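Long-range contact in penicillin-binding protein activator LpoA (Escherichia coli, PDB 6DR3), which regulates peptidoglycan synthesis as an outer-membrane lipoprotein essential for the function of penicillin-binding protein 1A, whose transpeptidase activity it stimulates in vitro: residues A[147-152]-A[173-178]. Residues are numbered along the deposited sequence; the frame is centred on the assembly and turned at random.
Sequences ATWQAL and QGWLDL
T148 meets W175 through its methyl: CG2 stands over one face of the indole, 3.8 Å from the centroid of the five-membered ring and 13° off the ring normal, a CH-pi contact. With OG1 beside the backbone N (chi1 -54°), CG2 is anti to it and points to the ring, while OG1 is turned to its own helix and hydrogen-bonds to N144 O one turn back. W149 reaches the second helix with the six-membered ring of its indole. CG lies anti to the backbone N, and the ring extends to L178, where W149 CZ3 lies 3.7 Å from L178 CG; the edge of the same ring faces the L178 carbonyl oxygen in plane, with W149 CH2 3.9 Å from L178 O. A looser approach, 4.3 Å from W149 CE3 to W175 CZ3, brings the two indoles together, and W182 packs edge-to-face with W149. One turn after T148, L152 divides its branches between two partners. CD1 presses against the W175 indole, 3.5 Å from CE3, and CD2 meets L176 CD2 tip to tip at 3.9 Å. W175 is thus gripped by T148 and L152 together, and I130 of helix 123-132 touches it as well.

The axes of the two segments approach to 10.6 Å at -56°, a separation bridged by large side chains. This packing joins helix 138-153 to helix 170-185 in the all-helical, TPR-like amino-terminal domain of LpoA. Apart from the approach of the W149 ring edge to L178 O, the contacts between the segments are apolar or CH-pi, so their cohesion rests largely on shape and dispersion; a hydrogen bond between the same two helices runs from Q179 NE2, just past the second segment, to L152 O.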
ATOM      1  N   ALA A 147       9.447   4.941   0.064  1.00 24.88           N
ATOM      2  CA  ALA A 147       8.440   5.925   0.449  1.00 23.38           C
ATOM      3  C   ALA A 147       8.473   6.175   1.950  1.00 21.92           C
ATOM      4  O   ALA A 147       8.328   7.319   2.397  1.00 20.31           O
ATOM      5  CB  ALA A 147       7.053   5.459   0.010  1.00 23.10           C
ATOM      6  N   THR A 148       8.662   5.119   2.744  1.00 23.88           N
ATOM      7  CA  THR A 148       8.813   5.296   4.184  1.00 24.34           C
ATOM      8  C   THR A 148       9.989   6.212   4.494  1.00 28.66           C
ATOM      9  O   THR A 148       9.896   7.078   5.373  1.00 27.71           O
ATOM     10  CB  THR A 148       8.999   3.940   4.870  1.00 21.38           C
ATOM     11  OG1 THR A 148       7.923   3.061   4.515  1.00 21.35           O
ATOM     12  CG2 THR A 148       9.031   4.102   6.387  1.00 23.88           C
ATOM     13  N   TRP A 149      11.102   6.047   3.777  1.00 30.01           N
ATOM     14  CA  TRP A 149      12.269   6.874   4.059  1.00 25.03           C
ATOM     15  C   TRP A 149      12.039   8.324   3.654  1.00 21.87           C
ATOM     16  O   TRP A 149      12.428   9.242   4.384  1.00 23.73           O
ATOM     17  CB  TRP A 149      13.509   6.329   3.355  1.00 22.75           C
ATOM     18  CG  TRP A 149      14.698   7.161   3.688  1.00 23.88           C
ATOM     19  CD1 TRP A 149      15.430   7.937   2.838  1.00 24.12           C
ATOM     20  CD2 TRP A 149      15.268   7.341   4.988  1.00 25.20           C
ATOM     21  NE1 TRP A 149      16.433   8.576   3.527  1.00 21.87           N
ATOM     22  CE2 TRP A 149      16.354   8.226   4.849  1.00 23.95           C
ATOM     23  CE3 TRP A 149      14.971   6.830   6.256  1.00 23.90           C
ATOM     24  CZ2 TRP A 149      17.143   8.610   5.931  1.00 27.51           C
ATOM     25  CZ3 TRP A 149      15.757   7.212   7.326  1.00 26.49           C
ATOM     26  CH2 TRP A 149      16.830   8.093   7.158  1.00 28.03           C
ATOM     27  N   GLN A 150      11.418   8.562   2.495  1.00 22.86           N
ATOM     28  CA  GLN A 150      11.163   9.941   2.092  1.00 24.28           C
ATOM     29  C   GLN A 150      10.310  10.658   3.128  1.00 26.84           C
ATOM     30  O   GLN A 150      10.563  11.825   3.452  1.00 28.04           O
ATOM     31  CB  GLN A 150      10.491   9.999   0.720  1.00 22.86           C
ATOM     32  CG  GLN A 150      10.082  11.426   0.331  1.00 28.12           C
ATOM     33  CD  GLN A 150       9.646  11.564  -1.115  1.00 34.93           C
ATOM     34  OE1 GLN A 150       8.530  12.003  -1.398  1.00 38.79           O
ATOM     35  NE2 GLN A 150      10.532  11.214  -2.037  1.00 37.43           N
ATOM     36  N   ALA A 151       9.290   9.978   3.661  1.00 25.99           N
ATOM     37  CA  ALA A 151       8.455  10.591   4.688  1.00 24.75           C
ATOM     38  C   ALA A 151       9.272  10.927   5.928  1.00 23.42           C
ATOM     39  O   ALA A 151       9.093  11.993   6.530  1.00 25.29           O
ATOM     40  CB  ALA A 151       7.295   9.660   5.044  1.00 24.10           C
ATOM     41  N   LEU A 152      10.180  10.034   6.320  1.00 20.72           N
ATOM     42  CA  LEU A 152      11.018  10.285   7.488  1.00 19.84           C
ATOM     43  C   LEU A 152      11.977  11.444   7.240  1.00 24.07           C
ATOM     44  O   LEU A 152      12.087  12.359   8.065  1.00 26.28           O
ATOM     45  CB  LEU A 152      11.786   9.016   7.854  1.00 26.13           C
ATOM     46  CG  LEU A 152      10.906   7.870   8.355  1.00 27.55           C
ATOM     47  CD1 LEU A 152      11.645   6.544   8.266  1.00 25.79           C
ATOM     48  CD2 LEU A 152      10.453   8.139   9.785  1.00 25.79           C
ATOM     49  N   GLN A 173       9.462   2.355  15.749  1.00 22.18           N
ATOM     50  CA  GLN A 173      10.547   2.824  16.602  1.00 24.60           C
ATOM     51  C   GLN A 173      11.892   2.671  15.905  1.00 21.05           C
ATOM     52  O   GLN A 173      12.740   3.566  15.974  1.00 21.10           O
ATOM     53  CB  GLN A 173      10.545   2.063  17.929  1.00 29.25           C
ATOM     54  CG  GLN A 173      11.560   2.592  18.936  1.00 43.18           C
ATOM     55  CD  GLN A 173      11.647   1.748  20.192  1.00 52.72           C
ATOM     56  OE1 GLN A 173      11.233   0.589  20.211  1.00 57.72           O
ATOM     57  NE2 GLN A 173      12.192   2.331  21.256  1.00 56.50           N
ATOM     58  N   GLY A 174      12.102   1.541  15.228  1.00 22.20           N
ATOM     59  CA  GLY A 174      13.339   1.354  14.487  1.00 20.90           C
ATOM     60  C   GLY A 174      13.501   2.362  13.368  1.00 20.51           C
ATOM     61  O   GLY A 174      14.597   2.875  13.135  1.00 19.80           O
ATOM     62  N   TRP A 175      12.411   2.660  12.654  1.00 17.90           N
ATOM     63  CA  TRP A 175      12.472   3.661  11.595  1.00 18.96           C
ATOM     64  C   TRP A 175      12.824   5.031  12.156  1.00 18.58           C
ATOM     65  O   TRP A 175      13.642   5.755  11.579  1.00 24.50           O
ATOM     66  CB  TRP A 175      11.141   3.725  10.847  1.00 16.66           C
ATOM     67  CG  TRP A 175      10.986   2.688   9.776  1.00 17.86           C
ATOM     68  CD1 TRP A 175      10.051   1.693   9.726  1.00 15.14           C
ATOM     69  CD2 TRP A 175      11.785   2.546   8.597  1.00 21.41           C
ATOM     70  NE1 TRP A 175      10.219   0.943   8.587  1.00 21.27           N
ATOM     71  CE2 TRP A 175      11.277   1.445   7.877  1.00 24.29           C
ATOM     72  CE3 TRP A 175      12.881   3.242   8.078  1.00 26.74           C
ATOM     73  CZ2 TRP A 175      11.827   1.024   6.668  1.00 23.62           C
ATOM     74  CZ3 TRP A 175      13.426   2.822   6.878  1.00 27.62           C
ATOM     75  CH2 TRP A 175      12.899   1.726   6.187  1.00 26.73           C
ATOM     76  N   LEU A 176      12.211   5.406  13.282  1.00 22.26           N
ATOM     77  CA  LEU A 176      12.513   6.696  13.890  1.00 24.81           C
ATOM     78  C   LEU A 176      13.941   6.747  14.413  1.00 22.37           C
ATOM     79  O   LEU A 176      14.544   7.824  14.452  1.00 22.04           O
ATOM     80  CB  LEU A 176      11.521   6.986  15.018  1.00 28.03           C
ATOM     81  CG  LEU A 176      10.061   7.145  14.582  1.00 29.55           C
ATOM     82  CD1 LEU A 176       9.158   7.277  15.795  1.00 28.65           C
ATOM     83  CD2 LEU A 176       9.890   8.343  13.657  1.00 31.44           C
ATOM     84  N   ASP A 177      14.501   5.604  14.813  1.00 21.61           N
ATOM     85  CA  ASP A 177      15.900   5.583  15.220  1.00 23.23           C
ATOM     86  C   ASP A 177      16.817   5.858  14.034  1.00 21.95           C
ATOM     87  O   ASP A 177      17.784   6.618  14.154  1.00 21.20           O
ATOM     88  CB  ASP A 177      16.243   4.240  15.862  1.00 28.67           C
ATOM     89  CG  ASP A 177      17.593   4.255  16.546  1.00 29.41           C
ATOM     90  OD1 ASP A 177      17.662   4.688  17.714  1.00 35.35           O
ATOM     91  OD2 ASP A 177      18.587   3.851  15.910  1.00 30.38           O
ATOM     92  N   LEU A 178      16.530   5.254  12.878  1.00 19.00           N
ATOM     93  CA  LEU A 178      17.336   5.524  11.692  1.00 22.38           C
ATOM     94  C   LEU A 178      17.194   6.975  11.258  1.00 21.16           C
ATOM     95  O   LEU A 178      18.162   7.594  10.799  1.00 23.57           O
ATOM     96  CB  LEU A 178      16.936   4.583  10.556  1.00 19.95           C
ATOM     97  CG  LEU A 178      17.740   4.697   9.256  1.00 24.21           C
ATOM     98  CD1 LEU A 178      19.217   4.413   9.493  1.00 23.41           C
ATOM     99  CD2 LEU A 178      17.181   3.757   8.200  1.00 22.74           C
TER